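Local coordinates for protein KP6 killer toxin subunit beta (Ustilago maydis virus P6, PDB 4GVB) that forms the beta half of a secreted viral antifungal toxin, a non-covalent heterodimer whose alpha subunit recognises the target cell before the complex with beta brings about its death, at residues G44-W52 with N73-E81; R5-D13 with T56-C64. All blocks are in the same frame, centred on the assembly; numbering follows the deposited sequence.

Contact 1: G44-W52 with N73-E81; sequences GFCRAKYSW and NCQPDPQYE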
loop_
_atom_site.group_PDB
_atom_site.type_symbol
_atom_site.label_atom_id
_atom_site.label_comp_id
_atom_site.label_asym_id
_atom_site.label_seq_id
_atom_site.Cartn_x
_atom_site.Cartn_y
_atom_site.Cartn_z
ATOM N N GLY B 44 7.996 -3.311 14.549
ATOM C CA GLY B 44 7.076 -2.853 13.519
ATOM C C GLY B 44 6.909 -1.351 13.377
ATOM O O GLY B 44 5.955 -0.883 12.745
ATOM N N PHE B 45 7.825 -0.582 13.956
ATOM C CA PHE B 45 7.740 0.873 13.838
ATOM C C PHE B 45 8.563 1.405 12.688
ATOM O O PHE B 45 9.579 0.819 12.324
ATOM C CB PHE B 45 8.197 1.548 15.130
ATOM C CG PHE B 45 7.138 1.600 16.192
ATOM C CD1 PHE B 45 7.016 0.579 17.114
ATOM C CD2 PHE B 45 6.273 2.675 16.269
ATOM C CE1 PHE B 45 6.046 0.628 18.092
ATOM C CE2 PHE B 45 5.298 2.732 17.245
ATOM C CZ PHE B 45 5.179 1.710 18.152
ATOM N N CYS B 46 8.114 2.520 12.126
ATOM C CA CYS B 46 8.896 3.303 11.186
ATOM C C CYS B 46 9.523 4.467 11.947
ATOM O O CYS B 46 8.837 5.181 12.685
ATOM C CB CYS B 46 7.985 3.815 10.070
ATOM S SG CYS B 46 8.720 4.936 8.884
ATOM N N ARG B 47 10.825 4.655 11.785
ATOM C CA ARG B 47 11.528 5.732 12.464
ATOM C C ARG B 47 12.223 6.656 11.472
ATOM O O ARG B 47 12.515 6.256 10.345
ATOM C CB ARG B 47 12.553 5.151 13.436
ATOM C CG ARG B 47 11.957 4.322 14.557
ATOM C CD ARG B 47 13.061 3.566 15.287
ATOM N NE ARG B 47 12.606 3.018 16.562
ATOM C CZ ARG B 47 12.003 1.843 16.694
ATOM N NH1 ARG B 47 11.764 1.087 15.624
ATOM N NH2 ARG B 47 11.627 1.425 17.896
ATOM N N ALA B 48 12.476 7.892 11.893
ATOM C CA ALA B 48 13.257 8.828 11.095
ATOM C C ALA B 48 14.698 8.324 10.987
ATOM O O ALA B 48 15.238 7.751 11.935
ATOM C CB ALA B 48 13.222 10.205 11.717
ATOM N N LYS B 49 15.318 8.525 9.830
ATOM C CA LYS B 49 16.700 8.095 9.635
ATOM C C LYS B 49 17.680 8.958 10.436
ATOM O O LYS B 49 18.702 8.468 10.925
ATOM C CB LYS B 49 17.050 8.103 8.143
ATOM C CG LYS B 49 16.189 7.157 7.327
ATOM C CD LYS B 49 16.579 7.126 5.862
ATOM C CE LYS B 49 16.033 5.868 5.197
ATOM N NZ LYS B 49 16.442 5.742 3.767
ATOM N N TYR B 50 17.351 10.240 10.579
ATOM C CA TYR B 50 18.165 11.173 11.349
ATOM C C TYR B 50 17.256 12.108 12.138
ATOM O O TYR B 50 16.116 12.339 11.743
ATOM C CB TYR B 50 19.036 12.015 10.420
ATOM C CG TYR B 50 19.952 11.243 9.497
ATOM C CD1 TYR B 50 21.131 10.674 9.967
ATOM C CD2 TYR B 50 19.664 11.127 8.143
ATOM C CE1 TYR B 50 21.986 9.984 9.114
ATOM C CE2 TYR B 50 20.505 10.445 7.287
ATOM C CZ TYR B 50 21.661 9.872 7.776
ATOM O OH TYR B 50 22.495 9.196 6.916
ATOM N N SER B 51 17.763 12.676 13.230
ATOM C CA SER B 51 16.933 13.524 14.089
ATOM C C SER B 51 16.465 14.785 13.365
ATOM O O SER B 51 15.403 15.337 13.676
ATOM C CB SER B 51 17.660 13.884 15.393
ATOM O OG SER B 51 18.637 14.888 15.188
ATOM N N TRP B 52 17.255 15.231 12.394
ATOM C CA TRP B 52 16.919 16.422 11.625
ATOM C C TRP B 52 16.009 16.051 10.454
ATOM O O TRP B 52 15.351 16.909 9.863
ATOM C CB TRP B 52 18.199 17.110 11.128
ATOM C CG TRP B 52 19.182 16.153 10.496
ATOM C CD1 TRP B 52 20.241 15.542 11.104
ATOM C CD2 TRP B 52 19.179 15.689 9.136
ATOM N NE1 TRP B 52 20.900 14.732 10.208
ATOM C CE2 TRP B 52 20.267 14.806 8.993
ATOM C CE3 TRP B 52 18.361 15.938 8.029
ATOM C CZ2 TRP B 52 20.561 14.170 7.784
ATOM C CZ3 TRP B 52 18.656 15.305 6.829
ATOM C CH2 TRP B 52 19.745 14.430 6.719
ATOM N N ASN B 73 -0.629 4.521 15.130
ATOM C CA ASN B 73 -0.218 4.721 16.505
ATOM C C ASN B 73 1.136 5.380 16.423
ATOM O O ASN B 73 2.039 4.836 15.807
ATOM C CB ASN B 73 -0.095 3.393 17.256
ATOM C CG ASN B 73 -1.423 2.669 17.406
ATOM O OD1 ASN B 73 -2.495 3.226 17.139
ATOM N ND2 ASN B 73 -1.359 1.421 17.858
ATOM N N CYS B 74 1.280 6.558 17.017
ATOM C CA CYS B 74 2.539 7.283 16.926
ATOM C C CYS B 74 3.020 7.614 18.320
ATOM O O CYS B 74 2.211 7.842 19.208
ATOM C CB CYS B 74 2.382 8.578 16.128
ATOM S SG CYS B 74 2.151 8.368 14.351
ATOM N N GLN B 75 4.334 7.637 18.510
ATOM C CA GLN B 75 4.874 8.136 19.768
ATOM C C GLN B 75 6.234 8.786 19.594
ATOM O O GLN B 75 6.906 8.572 18.591
ATOM C CB GLN B 75 4.933 7.033 20.815
ATOM C CG GLN B 75 5.615 5.766 20.388
ATOM C CD GLN B 75 5.529 4.703 21.461
ATOM O OE1 GLN B 75 4.678 3.819 21.409
ATOM N NE2 GLN B 75 6.402 4.796 22.453
ATOM N N PRO B 76 6.650 9.594 20.579
ATOM C CA PRO B 76 7.986 10.166 20.432
ATOM C C PRO B 76 9.017 9.049 20.401
ATOM O O PRO B 76 8.893 8.045 21.106
ATOM C CB PRO B 76 8.139 11.046 21.679
ATOM C CG PRO B 76 7.113 10.551 22.640
ATOM C CD PRO B 76 5.997 9.972 21.844
ATOM N N ASP B 77 10.007 9.202 19.532
ATOM C CA ASP B 77 11.043 8.195 19.372
ATOM C C ASP B 77 12.120 8.437 20.425
ATOM O O ASP B 77 12.788 9.460 20.395
ATOM C CB ASP B 77 11.652 8.307 17.973
ATOM C CG ASP B 77 12.681 7.226 17.688
ATOM O OD1 ASP B 77 13.154 6.566 18.634
ATOM O OD2 ASP B 77 13.035 7.049 16.502
ATOM N N PRO B 78 12.290 7.491 21.355
ATOM C CA PRO B 78 13.227 7.629 22.483
ATOM C C PRO B 78 14.679 7.896 22.071
ATOM O O PRO B 78 15.413 8.541 22.822
ATOM C CB PRO B 78 13.124 6.277 23.195
ATOM C CG PRO B 78 11.812 5.730 22.797
ATOM C CD PRO B 78 11.551 6.220 21.402
ATOM N N GLN B 79 15.085 7.426 20.894
ATOM C CA GLN B 79 16.473 7.586 20.468
ATOM C C GLN B 79 16.804 9.029 20.125
ATOM O O GLN B 79 17.963 9.359 19.883
ATOM C CB GLN B 79 16.797 6.685 19.271
ATOM C CG GLN B 79 16.275 7.215 17.944
ATOM C CD GLN B 79 16.716 6.383 16.751
ATOM O OE1 GLN B 79 17.875 5.969 16.657
ATOM N NE2 GLN B 79 15.789 6.136 15.827
ATOM N N TYR B 80 15.789 9.890 20.097
ATOM C CA TYR B 80 15.991 11.295 19.762
ATOM C C TYR B 80 15.485 12.239 20.867
ATOM O O TYR B 80 15.426 13.454 20.673
ATOM C CB TYR B 80 15.314 11.637 18.430
ATOM C CG TYR B 80 15.841 10.878 17.222
ATOM C CD1 TYR B 80 17.199 10.831 16.941
ATOM C CD2 TYR B 80 14.974 10.208 16.361
ATOM C CE1 TYR B 80 17.681 10.143 15.834
ATOM C CE2 TYR B 80 15.453 9.511 15.249
ATOM C CZ TYR B 80 16.806 9.488 14.993
ATOM O OH TYR B 80 17.297 8.803 13.899
ATOM N N GLU B 81 15.123 11.678 22.019
ATOM C CA GLU B 81 14.597 12.466 23.138
ATOM C C GLU B 81 15.722 12.987 24.026
ATOM O O GLU B 81 16.450 12.202 24.638
ATOM C CB GLU B 81 13.622 11.637 23.980
ATOM C CG GLU B 81 12.314 11.282 23.276
ATOM C CD GLU B 81 11.304 10.582 24.186
ATOM O OE1 GLU B 81 11.596 9.495 24.730
ATOM O OE2 GLU B 81 10.196 11.122 24.353
HETATM O O HOH W 1 13.714 4.039 19.057
HETATM O O HOH W 2 11.854 8.638 14.537
#
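The phenol of Y80 makes the one direct hydrogen bond between 44-52 and 73-81: its OH donates to A48 O at 3.0 Å. The donor stands above the carbonyl plane, 49° out of it, not on a lone pair. K49 O lies 3.3 Å from the same Y80 OH.

Packing fixes the Y80 ring from two sides. S51 CA lies over one face, offset toward the rim, and S51 CB comes to 3.5 Å from Y80 CD1, while Q79 CG covers the centre of the opposite face; A48 O meets the ring at its edge.

Charge and water account for the middle of the contact. R47 CG passes 3.5 Å from D77 OD2, aliphatic chain against carboxylate, with the guanidinium and carboxylate planes 69° apart; R47 NE remains 4.1 Å from D77 OD2, beyond a salt bridge. One water closes that gap, accepting from R47 NE and donating to D77 OD1, and a second links A48 N to D77 OD2. The D77 carboxylate swings away from its own backbone N (chi1 -176°), where OD1 accepts from Q79 N in an Asx turn while OD2 takes Q79 NE2 on its syn side. The buried carboxylate thus has four partners, two of them waters.

R47 is further held by a salt bridge to D43. Strand 46-47 pairs antiparallel with 38-39, and strand 70-76 with 7-13; the C-terminal 3-10 turn at 78-80 lies beyond the latter pair, with Y80 packed on P6.

Contact 2: R5-D13 with T56-C64; sequences RPVMCQCVD and TSGQFYQAC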
loop_
_atom_site.group_PDB
_atom_site.type_symbol
_atom_site.label_atom_id
_atom_site.label_comp_id
_atom_site.label_asym_id
_atom_site.label_seq_id
_atom_site.Cartn_x
_atom_site.Cartn_y
_atom_site.Cartn_z
ATOM N N ARG B 5 9.689 17.262 17.673
ATOM C CA ARG B 5 10.618 16.169 17.930
ATOM C C ARG B 5 10.313 14.971 17.054
ATOM O O ARG B 5 9.253 14.887 16.437
ATOM C CB ARG B 5 10.549 15.738 19.394
ATOM C CG ARG B 5 10.506 16.892 20.373
ATOM C CD ARG B 5 11.744 17.760 20.256
ATOM N NE ARG B 5 12.787 17.345 21.192
ATOM C CZ ARG B 5 13.865 16.645 20.855
ATOM N NH1 ARG B 5 14.058 16.280 19.590
ATOM N NH2 ARG B 5 14.758 16.320 21.786
ATOM N N PRO B 6 11.247 14.023 17.001
ATOM C CA PRO B 6 11.027 12.868 16.131
ATOM C C PRO B 6 9.981 11.914 16.697
ATOM O O PRO B 6 9.925 11.683 17.905
ATOM C CB PRO B 6 12.410 12.204 16.077
ATOM C CG PRO B 6 13.376 13.305 16.490
ATOM C CD PRO B 6 12.626 14.087 17.508
ATOM N N VAL B 7 9.161 11.366 15.807
ATOM C CA VAL B 7 8.104 10.435 16.183
ATOM C C VAL B 7 8.368 9.082 15.524
ATOM O O VAL B 7 9.061 9.005 14.502
ATOM C CB VAL B 7 6.713 10.985 15.748
ATOM C CG1 VAL B 7 6.574 10.931 14.241
ATOM C CG2 VAL B 7 5.595 10.197 16.397
ATOM N N MET B 8 7.857 8.009 16.118
ATOM C CA MET B 8 7.878 6.699 15.473
ATOM C C MET B 8 6.440 6.178 15.411
ATOM O O MET B 8 5.683 6.338 16.358
ATOM C CB MET B 8 8.803 5.724 16.214
ATOM C CG MET B 8 8.407 5.434 17.653
ATOM S SD MET B 8 9.666 4.495 18.555
ATOM C CE MET B 8 8.768 4.089 20.035
ATOM N N CYS B 9 6.070 5.566 14.289
ATOM C CA CYS B 9 4.683 5.210 14.047
ATOM C C CYS B 9 4.510 3.836 13.429
ATOM O O CYS B 9 5.390 3.339 12.721
ATOM C CB CYS B 9 4.026 6.234 13.109
ATOM S SG CYS B 9 4.020 7.960 13.660
ATOM N N GLN B 10 3.365 3.229 13.725
ATOM C CA GLN B 10 2.915 2.004 13.087
ATOM C C GLN B 10 1.586 2.306 12.417
ATOM O O GLN B 10 0.806 3.115 12.915
ATOM C CB GLN B 10 2.646 0.911 14.131
ATOM C CG GLN B 10 3.774 0.573 15.092
ATOM C CD GLN B 10 3.323 -0.462 16.111
ATOM O OE1 GLN B 10 4.053 -1.396 16.441
ATOM N NE2 GLN B 10 2.107 -0.302 16.604
ATOM N N CYS B 11 1.321 1.653 11.289
ATOM C CA CYS B 11 -0.039 1.572 10.758
ATOM C C CYS B 11 -0.757 0.463 11.505
ATOM O O CYS B 11 -0.174 -0.584 11.762
ATOM C CB CYS B 11 0.001 1.252 9.251
ATOM S SG CYS B 11 0.842 2.504 8.278
ATOM N N VAL B 12 -2.018 0.690 11.864
ATOM C CA VAL B 12 -2.773 -0.278 12.639
ATOM C C VAL B 12 -4.187 -0.432 12.088
ATOM O O VAL B 12 -4.716 0.473 11.439
ATOM C CB VAL B 12 -2.852 0.138 14.133
ATOM C CG1 VAL B 12 -1.456 0.185 14.744
ATOM C CG2 VAL B 12 -3.541 1.496 14.277
ATOM N N ASP B 13 -4.791 -1.580 12.358
ATOM C CA ASP B 13 -6.145 -1.844 11.907
ATOM C C ASP B 13 -7.137 -0.935 12.628
ATOM O O ASP B 13 -6.960 -0.586 13.800
ATOM C CB ASP B 13 -6.509 -3.310 12.119
ATOM C CG ASP B 13 -7.499 -3.814 11.088
ATOM O OD1 ASP B 13 -8.033 -2.980 10.327
ATOM O OD2 ASP B 13 -7.731 -5.043 11.032
ATOM N N THR B 56 6.342 13.884 10.111
ATOM C CA THR B 56 5.369 14.204 11.151
ATOM C C THR B 56 4.353 13.079 11.341
ATOM O O THR B 56 4.111 12.276 10.439
ATOM C CB THR B 56 4.610 15.515 10.870
ATOM O OG1 THR B 56 3.757 15.345 9.735
ATOM C CG2 THR B 56 5.579 16.668 10.616
ATOM N N SER B 57 3.755 13.028 12.521
ATOM C CA SER B 57 2.699 12.061 12.767
ATOM C C SER B 57 1.587 12.219 11.727
ATOM O O SER B 57 0.997 11.230 11.290
ATOM C CB SER B 57 2.150 12.209 14.182
ATOM O OG SER B 57 1.726 13.536 14.403
ATOM N N GLY B 58 1.316 13.457 11.320
ATOM C CA GLY B 58 0.283 13.720 10.336
ATOM C C GLY B 58 0.607 13.176 8.953
ATOM O O GLY B 58 -0.259 12.635 8.266
ATOM N N GLN B 59 1.860 13.335 8.538
ATOM C CA GLN B 59 2.330 12.794 7.267
ATOM C C GLN B 59 2.196 11.274 7.228
ATOM O O GLN B 59 1.741 10.703 6.231
ATOM C CB GLN B 59 3.789 13.187 7.031
ATOM C CG GLN B 59 4.020 14.691 6.844
ATOM C CD GLN B 59 5.496 15.043 6.775
ATOM O OE1 GLN B 59 6.321 14.457 7.484
ATOM N NE2 GLN B 59 5.839 16.000 5.917
ATOM N N PHE B 60 2.604 10.618 8.309
ATOM C CA PHE B 60 2.541 9.164 8.373
ATOM C C PHE B 60 1.117 8.652 8.300
ATOM O O PHE B 60 0.859 7.619 7.677
ATOM C CB PHE B 60 3.220 8.618 9.624
ATOM C CG PHE B 60 3.618 7.183 9.497
ATOM C CD1 PHE B 60 4.745 6.839 8.783
ATOM C CD2 PHE B 60 2.841 6.173 10.051
ATOM C CE1 PHE B 60 5.116 5.519 8.639
ATOM C CE2 PHE B 60 3.212 4.855 9.910
ATOM C CZ PHE B 60 4.355 4.531 9.201
ATOM N N TYR B 61 0.198 9.362 8.949
ATOM C CA TYR B 61 -1.221 9.017 8.896
ATOM C C TYR B 61 -1.726 8.988 7.457
ATOM O O TYR B 61 -2.451 8.077 7.054
ATOM C CB TYR B 61 -2.055 10.008 9.726
ATOM C CG TYR B 61 -3.540 9.711 9.735
ATOM C CD1 TYR B 61 -4.408 10.357 8.860
ATOM C CD2 TYR B 61 -4.071 8.777 10.617
ATOM C CE1 TYR B 61 -5.768 10.081 8.873
ATOM C CE2 TYR B 61 -5.421 8.491 10.632
ATOM C CZ TYR B 61 -6.266 9.143 9.754
ATOM O OH TYR B 61 -7.612 8.856 9.770
ATOM N N GLN B 62 -1.372 10.012 6.692
ATOM C CA GLN B 62 -1.752 10.060 5.282
ATOM C C GLN B 62 -1.137 8.862 4.552
ATOM O O GLN B 62 -1.794 8.215 3.730
ATOM C CB GLN B 62 -1.271 11.362 4.646
ATOM C CG GLN B 62 -1.615 11.485 3.170
ATOM C CD GLN B 62 -1.346 12.874 2.611
ATOM O OE1 GLN B 62 -0.938 13.785 3.337
ATOM N NE2 GLN B 62 -1.578 13.042 1.312
ATOM N N ALA B 63 0.128 8.572 4.866
ATOM C CA ALA B 63 0.847 7.442 4.263
ATOM C C ALA B 63 0.133 6.106 4.495
ATOM O O ALA B 63 -0.101 5.339 3.557
ATOM C CB ALA B 63 2.283 7.381 4.780
ATOM N N CYS B 64 -0.220 5.834 5.747
ATOM C CA CYS B 64 -0.940 4.609 6.082
ATOM C C CYS B 64 -2.231 4.499 5.276
ATOM O O CYS B 64 -2.540 3.447 4.731
ATOM C CB CYS B 64 -1.261 4.543 7.581
ATOM S SG CYS B 64 0.201 4.388 8.648
#
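A disulfide-tied strand and helix make up this contact: C11 on strand 7-13 is bonded to C64 on helix 57-67, with C11 SG and C64 SG 2.0 Å apart and a C-S-S-C torsion of -84°, close to the 90° magnitude of a relaxed disulfide. The CA atoms of this pair are 5.6 Å apart, nearer than those of V7 and S57 or of C9 and F60.

The F60 ring packs against both C9 and the disulfide. Its CG lies anti to the backbone N (chi1 -159°), which carries the ring down onto the strand, where C9 CB rests 3.3 Å from F60 CD2. C11 SG comes to 3.7 Å from F60 CE2. Both sulfurs make oblique sulfur-aromatic contacts: C9 SG is 4.8 Å from the centroid of the F60 ring, and C11 SG is 4.7 Å from the same centroid. The backbone N of C11 lies at the ring edge, in its plane.

This is alpha/beta packing: the axes of strand 7-13 and of helix segment 57-64 approach to 8.8 Å at 33°, running roughly parallel, and V7, C9 and C11, alternate residues of the strand, turn their side chains to the helix. At the first turn of the helix, V7 CG1 lies 3.9 Å from S57 N. Here T56 and Q59 form a capping box, with Q59 N donating to T56 OG1 and T56 N to Q59 OE1. Helix 22-29 packs alongside, T25 touching F60 and both V24 and A28 touching C11. F55 adds its ring beside F60.

Contacts 1 and 2 have centres 10 Å apart and meet along one antiparallel sheet, since strand 7-13 of contact 2 pairs with strand 70-76 of contact 1. The C9-C74 disulfide joins them covalently, its SG atoms 2.0 Å apart; beside it M8 N and Q75 O, at 2.7 Å, form a probable backbone hydrogen bond. C46 of contact 1, itself bonded to C29, shares a backbone hydrogen bond with C9 and packs on F60 of contact 2, so one cysteine of each disulfide, C9, C11 and C46, touches the F60 side chain. The segments of the two contacts alternate along the chain. Contact 1 lies nearer the surface and touches no other subunit, whereas D13 of contact 2 packs on H21 of the alpha subunit.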